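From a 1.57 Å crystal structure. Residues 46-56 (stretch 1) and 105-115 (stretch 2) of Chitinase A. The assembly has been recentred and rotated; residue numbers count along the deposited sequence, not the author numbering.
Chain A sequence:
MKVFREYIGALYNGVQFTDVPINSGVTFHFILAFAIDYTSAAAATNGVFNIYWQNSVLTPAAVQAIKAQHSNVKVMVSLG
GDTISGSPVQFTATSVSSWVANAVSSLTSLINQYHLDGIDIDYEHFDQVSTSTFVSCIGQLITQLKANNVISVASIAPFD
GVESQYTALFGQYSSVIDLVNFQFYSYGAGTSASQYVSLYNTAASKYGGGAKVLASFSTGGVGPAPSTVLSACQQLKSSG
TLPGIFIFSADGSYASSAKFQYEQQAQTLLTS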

ATOM      1  N   ASN A  46      15.058 -12.634   8.356  1.00  5.81           N
ATOM      2  CA  ASN A  46      15.183 -13.357   7.085  1.00  5.57           C
ATOM      3  C   ASN A  46      13.846 -13.809   6.511  1.00  5.32           C
ATOM      4  O   ASN A  46      13.648 -14.979   6.150  1.00  5.13           O
ATOM      5  CB  ASN A  46      16.145 -14.542   7.206  1.00  5.55           C
ATOM      6  CG  ASN A  46      16.545 -15.091   5.854  1.00  5.60           C
ATOM      7  OD1 ASN A  46      16.719 -14.337   4.884  1.00  5.43           O
ATOM      8  ND2 ASN A  46      16.685 -16.409   5.770  1.00  5.53           N
ATOM      9  N   GLY A  47      12.926 -12.859   6.435  1.00  5.19           N
ATOM     10  CA  GLY A  47      11.647 -13.075   5.797  1.00  5.11           C
ATOM     11  C   GLY A  47      10.556 -13.689   6.658  1.00  5.22           C
ATOM     12  O   GLY A  47       9.497 -14.024   6.140  1.00  5.11           O
ATOM     13  N   VAL A  48      10.796 -13.875   7.954  1.00  5.19           N
ATOM     14  CA  VAL A  48       9.728 -14.364   8.838  1.00  5.36           C
ATOM     15  C   VAL A  48       8.974 -13.133   9.341  1.00  5.45           C
ATOM     16  O   VAL A  48       9.473 -12.371  10.177  1.00  5.51           O
ATOM     17  CB  VAL A  48      10.247 -15.217  10.017  1.00  5.35           C
ATOM     18  CG1 VAL A  48       9.075 -15.701  10.845  1.00  5.36           C
ATOM     19  CG2 VAL A  48      11.036 -16.426   9.514  1.00  5.31           C
ATOM     20  N   PHE A  49       7.790 -12.908   8.789  1.00  5.42           N
ATOM     21  CA  PHE A  49       7.052 -11.665   9.046  1.00  5.55           C
ATOM     22  C   PHE A  49       6.336 -11.623  10.386  1.00  5.80           C
ATOM     23  O   PHE A  49       5.639 -12.565  10.759  1.00  5.80           O
ATOM     24  CB  PHE A  49       6.092 -11.367   7.897  1.00  5.49           C
ATOM     25  CG  PHE A  49       6.797 -10.800   6.706  1.00  5.45           C
ATOM     26  CD1 PHE A  49       6.972  -9.424   6.591  1.00  5.39           C
ATOM     27  CD2 PHE A  49       7.373 -11.628   5.752  1.00  5.47           C
ATOM     28  CE1 PHE A  49       7.660  -8.880   5.516  1.00  5.35           C
ATOM     29  CE2 PHE A  49       8.059 -11.091   4.675  1.00  5.37           C
ATOM     30  CZ  PHE A  49       8.214  -9.724   4.563  1.00  5.36           C
ATOM     31  N   ASN A  50       6.545 -10.506  11.087  1.00  6.10           N
ATOM     32  CA  ASN A  50       5.888 -10.183  12.341  1.00  6.53           C
ATOM     33  C   ASN A  50       4.912  -9.031  12.152  1.00  6.22           C
ATOM     34  O   ASN A  50       4.989  -8.283  11.170  1.00  6.06           O
ATOM     35  CB  ASN A  50       6.930  -9.786  13.384  1.00  7.17           C
ATOM     36  CG  ASN A  50       7.699 -10.977  13.909  1.00  8.02           C
ATOM     37  OD1 ASN A  50       7.102 -11.969  14.317  1.00  9.22           O
ATOM     38  ND2 ASN A  50       9.018 -10.887  13.910  1.00  8.87           N
ATOM     39  N   ILE A  51       4.004  -8.896  13.109  1.00  6.05           N
ATOM     40  CA  ILE A  51       2.918  -7.923  13.043  1.00  6.03           C
ATOM     41  C   ILE A  51       3.295  -6.616  13.719  1.00  6.09           C
ATOM     42  O   ILE A  51       3.565  -6.594  14.924  1.00  6.20           O
ATOM     43  CB  ILE A  51       1.652  -8.502  13.707  1.00  5.97           C
ATOM     44  CG1 ILE A  51       1.180  -9.738  12.926  1.00  6.00           C
ATOM     45  CG2 ILE A  51       0.550  -7.449  13.789  1.00  5.96           C
ATOM     46  CD1 ILE A  51       0.087 -10.525  13.608  1.00  6.06           C
ATOM     47  N   TYR A  52       3.266  -5.531  12.946  1.00  5.96           N
ATOM     48  CA  TYR A  52       3.508  -4.186  13.463  1.00  6.17           C
ATOM     49  C   TYR A  52       2.406  -3.225  13.029  1.00  5.92           C
ATOM     50  O   TYR A  52       2.661  -2.082  12.657  1.00  5.66           O
ATOM     51  CB  TYR A  52       4.901  -3.688  13.094  1.00  6.51           C
ATOM     52  CG  TYR A  52       5.984  -4.562  13.694  1.00  6.97           C
ATOM     53  CD1 TYR A  52       6.327  -4.464  15.045  1.00  7.29           C
ATOM     54  CD2 TYR A  52       6.638  -5.513  12.921  1.00  7.18           C
ATOM     55  CE1 TYR A  52       7.301  -5.278  15.588  1.00  7.69           C
ATOM     56  CE2 TYR A  52       7.610  -6.331  13.458  1.00  7.50           C
ATOM     57  CZ  TYR A  52       7.941  -6.206  14.793  1.00  7.78           C
ATOM     58  OH  TYR A  52       8.917  -7.021  15.324  1.00  8.76           O
ATOM     59  N   TRP A  53       1.173  -3.715  13.059  1.00  5.74           N
ATOM     60  CA  TRP A  53       0.022  -2.824  13.181  1.00  5.72           C
ATOM     61  C   TRP A  53      -0.628  -3.083  14.528  1.00  5.91           C
ATOM     62  O   TRP A  53      -0.275  -4.036  15.232  1.00  6.05           O
ATOM     63  CB  TRP A  53      -0.998  -3.010  12.054  1.00  5.65           C
ATOM     64  CG  TRP A  53      -1.738  -4.318  12.059  1.00  5.58           C
ATOM     65  CD1 TRP A  53      -2.928  -4.602  12.675  1.00  5.53           C
ATOM     66  CD2 TRP A  53      -1.357  -5.504  11.366  1.00  5.56           C
ATOM     67  NE1 TRP A  53      -3.302  -5.904  12.413  1.00  5.62           N
ATOM     68  CE2 TRP A  53      -2.354  -6.477  11.610  1.00  5.56           C
ATOM     69  CE3 TRP A  53      -0.275  -5.840  10.545  1.00  5.56           C
ATOM     70  CZ2 TRP A  53      -2.288  -7.762  11.078  1.00  5.60           C
ATOM     71  CZ3 TRP A  53      -0.218  -7.118  10.024  1.00  5.69           C
ATOM     72  CH2 TRP A  53      -1.213  -8.058  10.289  1.00  5.76           C
ATOM     73  N   GLN A  54      -1.596  -2.236  14.867  1.00  6.03           N
ATOM     74  CA  GLN A  54      -2.284  -2.336  16.150  1.00  6.26           C
ATOM     75  C   GLN A  54      -3.283  -3.484  16.140  1.00  6.32           C
ATOM     76  O   GLN A  54      -4.498  -3.269  16.067  1.00  6.15           O
ATOM     77  CB  GLN A  54      -2.969  -1.014  16.506  1.00  6.47           C
ATOM     78  CG  GLN A  54      -3.381  -0.951  17.964  1.00  6.69           C
ATOM     79  CD  GLN A  54      -3.925   0.402  18.395  1.00  6.82           C
ATOM     80  OE1 GLN A  54      -4.554   1.124  17.618  1.00  7.03           O
ATOM     81  NE2 GLN A  54      -3.699   0.747  19.660  1.00  7.10           N
ATOM     82  N   ASN A  55      -2.752  -4.704  16.205  1.00  6.45           N
ATOM     83  CA  ASN A  55      -3.569  -5.903  16.017  1.00  6.74           C
ATOM     84  C   ASN A  55      -4.426  -6.289  17.220  1.00  6.72           C
ATOM     85  O   ASN A  55      -5.301  -7.155  17.096  1.00  6.98           O
ATOM     86  CB  ASN A  55      -2.716  -7.097  15.576  1.00  7.02           C
ATOM     87  CG  ASN A  55      -1.729  -7.551  16.642  1.00  7.39           C
ATOM     88  OD1 ASN A  55      -1.074  -6.736  17.288  1.00  7.92           O
ATOM     89  ND2 ASN A  55      -1.597  -8.856  16.800  1.00  7.85           N
ATOM     90  N   SER A  56      -4.196  -5.661  18.373  1.00  6.61           N
ATOM     91  CA  SER A  56      -5.125  -5.813  19.494  1.00  6.56           C
ATOM     92  C   SER A  56      -6.468  -5.133  19.206  1.00  6.26           C
ATOM     93  O   SER A  56      -7.489  -5.492  19.808  1.00  6.18           O
ATOM     94  CB  SER A  56      -4.532  -5.252  20.778  1.00  6.69           C
ATOM     95  OG  SER A  56      -4.359  -3.854  20.707  1.00  7.05           O
ATOM     96  N   SER A 105       5.745 -18.561   3.346  1.00  4.50           N
ATOM     97  CA  SER A 105       5.118 -19.345   4.409  1.00  4.50           C
ATOM     98  C   SER A 105       4.560 -18.464   5.527  1.00  4.55           C
ATOM     99  O   SER A 105       3.413 -18.618   5.907  1.00  4.51           O
ATOM    100  CB  SER A 105       6.082 -20.386   4.977  1.00  4.59           C
ATOM    101  OG  SER A 105       7.239 -19.796   5.545  1.00  4.68           O
ATOM    102  N   SER A 106       5.368 -17.549   6.050  1.00  4.49           N
ATOM    103  CA  SER A 106       4.899 -16.678   7.131  1.00  4.58           C
ATOM    104  C   SER A 106       3.757 -15.759   6.709  1.00  4.56           C
ATOM    105  O   SER A 106       2.821 -15.552   7.483  1.00  4.85           O
ATOM    106  CB  SER A 106       6.023 -15.890   7.788  1.00  4.57           C
ATOM    107  OG  SER A 106       6.576 -14.908   6.933  1.00  4.59           O
ATOM    108  N   LEU A 107       3.799 -15.225   5.484  1.00  4.49           N
ATOM    109  CA  LEU A 107       2.688 -14.381   5.025  1.00  4.53           C
ATOM    110  C   LEU A 107       1.452 -15.210   4.692  1.00  4.55           C
ATOM    111  O   LEU A 107       0.335 -14.759   4.910  1.00  4.65           O
ATOM    112  CB  LEU A 107       3.110 -13.491   3.856  1.00  4.51           C
ATOM    113  CG  LEU A 107       4.062 -12.370   4.280  1.00  4.55           C
ATOM    114  CD1 LEU A 107       4.666 -11.693   3.063  1.00  4.59           C
ATOM    115  CD2 LEU A 107       3.364 -11.345   5.162  1.00  4.57           C
ATOM    116  N   THR A 108       1.630 -16.447   4.224  1.00  4.56           N
ATOM    117  CA  THR A 108       0.475 -17.305   4.005  1.00  4.62           C
ATOM    118  C   THR A 108      -0.222 -17.553   5.338  1.00  4.70           C
ATOM    119  O   THR A 108      -1.445 -17.444   5.442  1.00  4.77           O
ATOM    120  CB  THR A 108       0.857 -18.629   3.324  1.00  4.54           C
ATOM    121  OG1 THR A 108       1.321 -18.346   1.993  1.00  4.59           O
ATOM    122  CG2 THR A 108      -0.350 -19.569   3.231  1.00  4.53           C
ATOM    123  N   SER A 109       0.553 -17.858   6.367  1.00  4.82           N
ATOM    124  CA  SER A 109      -0.026 -18.069   7.695  1.00  4.95           C
ATOM    125  C   SER A 109      -0.778 -16.837   8.182  1.00  5.21           C
ATOM    126  O   SER A 109      -1.881 -16.954   8.703  1.00  5.48           O
ATOM    127  CB  SER A 109       1.055 -18.435   8.691  1.00  4.96           C
ATOM    128  OG  SER A 109       1.682 -19.653   8.314  1.00  4.91           O
ATOM    129  N   LEU A 110      -0.177 -15.664   7.990  1.00  5.49           N
ATOM    130  CA  LEU A 110      -0.767 -14.413   8.455  1.00  5.75           C
ATOM    131  C   LEU A 110      -2.036 -14.090   7.688  1.00  5.90           C
ATOM    132  O   LEU A 110      -3.035 -13.674   8.272  1.00  5.80           O
ATOM    133  CB  LEU A 110       0.243 -13.269   8.316  1.00  5.99           C
ATOM    134  CG  LEU A 110      -0.179 -11.899   8.847  1.00  6.29           C
ATOM    135  CD1 LEU A 110      -0.319 -11.938  10.362  1.00  6.37           C
ATOM    136  CD2 LEU A 110       0.836 -10.848   8.422  1.00  6.41           C
ATOM    137  N   ILE A 111      -1.990 -14.277   6.374  1.00  6.08           N
ATOM    138  CA  ILE A 111      -3.149 -14.034   5.507  1.00  6.30           C
ATOM    139  C   ILE A 111      -4.319 -14.939   5.887  1.00  6.51           C
ATOM    140  O   ILE A 111      -5.471 -14.494   5.959  1.00  6.37           O
ATOM    141  CB  ILE A 111      -2.756 -14.224   4.028  1.00  6.40           C
ATOM    142  CG1 ILE A 111      -1.894 -13.044   3.575  1.00  6.46           C
ATOM    143  CG2 ILE A 111      -3.986 -14.350   3.128  1.00  6.45           C
ATOM    144  CD1 ILE A 111      -1.045 -13.315   2.350  1.00  6.57           C
ATOM    145  N   ASN A 112      -4.031 -16.206   6.155  1.00  6.77           N
ATOM    146  CA  ASN A 112      -5.079 -17.120   6.588  1.00  7.29           C
ATOM    147  C   ASN A 112      -5.611 -16.773   7.971  1.00  7.28           C
ATOM    148  O   ASN A 112      -6.817 -16.870   8.193  1.00  7.74           O
ATOM    149  CB  ASN A 112      -4.578 -18.560   6.532  1.00  7.70           C
ATOM    150  CG  ASN A 112      -4.455 -19.060   5.112  1.00  8.36           C
ATOM    151  OD1 ASN A 112      -5.144 -18.571   4.212  1.00  9.26           O
ATOM    152  ND2 ASN A 112      -3.582 -20.046   4.896  1.00  8.59           N
ATOM    153  N   GLN A 113      -4.740 -16.338   8.877  1.00  7.29           N
ATOM    154  CA  GLN A 113      -5.165 -15.975  10.226  1.00  7.47           C
ATOM    155  C   GLN A 113      -6.076 -14.757  10.246  1.00  7.10           C
ATOM    156  O   GLN A 113      -7.076 -14.730  10.975  1.00  7.36           O
ATOM    157  CB  GLN A 113      -3.948 -15.695  11.112  1.00  7.86           C
ATOM    158  CG  GLN A 113      -4.311 -15.383  12.562  1.00  8.40           C
ATOM    159  CD  GLN A 113      -3.142 -14.935  13.402  1.00  9.11           C
ATOM    160  OE1 GLN A 113      -2.018 -14.761  12.913  1.00  9.44           O
ATOM    161  NE2 GLN A 113      -3.409 -14.717  14.691  1.00  9.68           N
ATOM    162  N   TYR A 114      -5.704 -13.744   9.465  1.00  6.67           N
ATOM    163  CA  TYR A 114      -6.396 -12.451   9.454  1.00  6.51           C
ATOM    164  C   TYR A 114      -7.417 -12.307   8.309  1.00  6.60           C
ATOM    165  O   TYR A 114      -8.022 -11.245   8.166  1.00  6.55           O
ATOM    166  CB  TYR A 114      -5.372 -11.299   9.435  1.00  6.36           C
ATOM    167  CG  TYR A 114      -4.842 -11.003  10.823  1.00  6.28           C
ATOM    168  CD1 TYR A 114      -3.867 -11.794  11.394  1.00  6.29           C
ATOM    169  CD2 TYR A 114      -5.340  -9.929  11.569  1.00  6.28           C
ATOM    170  CE1 TYR A 114      -3.411 -11.553  12.674  1.00  6.35           C
ATOM    171  CE2 TYR A 114      -4.880  -9.670  12.847  1.00  6.41           C
ATOM    172  CZ  TYR A 114      -3.916 -10.479  13.398  1.00  6.52           C
ATOM    173  OH  TYR A 114      -3.464 -10.245  14.683  1.00  7.04           O
ATOM    174  N   HIS A 115      -7.657 -13.373   7.542  1.00  6.73           N
ATOM    175  CA  HIS A 115      -8.686 -13.364   6.483  1.00  7.01           C
ATOM    176  C   HIS A 115      -8.357 -12.318   5.410  1.00  6.59           C
ATOM    177  O   HIS A 115      -9.226 -11.603   4.932  1.00  6.62           O
ATOM    178  CB  HIS A 115     -10.082 -13.093   7.064  1.00  7.74           C
ATOM    179  CG  HIS A 115     -10.323 -13.736   8.389  1.00  8.89           C
ATOM    180  ND1 HIS A 115     -10.398 -15.100   8.551  1.00  9.74           N
ATOM    181  CD2 HIS A 115     -10.488 -13.198   9.621  1.00  9.45           C
ATOM    182  CE1 HIS A 115     -10.616 -15.376   9.827  1.00  9.84           C
ATOM    183  NE2 HIS A 115     -10.673 -14.239  10.498  1.00 10.14           N
TER

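How does the loop first meet the helix? At Val48 the backbone passes close to Ser106, with CA atoms 5.6 Å apart, while the Val48 side chain points away. The amide that follows makes a polar link: Phe49 N donates to Ser106 OG at 3.0 Å, and an N-H...O angle of 178° makes this hydrogen bond almost perfectly straight.

What does the Phe49 ring do? The CA-to-CB bond of Phe49 points toward the helix, and its ring lies against Leu107, whose CD1 sits over one face, 4.1 Å from the ring centroid. Ser106 OG lies at the ring edge, 3.6 Å from Phe49 CD2, so the ring meets a methyl group and a hydroxyl in different ways.

Why do Ile51 and Trp53 both reach the helix? The CA-to-CB bonds of Phe49, Ile51 and Trp53 point toward it, every second residue, and that of Asn50 points away. Ile51 CD1 packs 3.6 Å from Leu110 CD1 and 3.8 Å from Tyr114 CE1. Trp53 CH2 approaches Leu110 CD2 at 3.9 Å, and its six-membered ring turns an edge to the face of Tyr114, with planes at 83° and centroids 5.2 Å apart.

What closes the contact? Asn55 ND2 donates a hydrogen bond to Tyr114 OH at 3.1 Å, so Tyr114 combines aromatic packing with a polar tie at its tip.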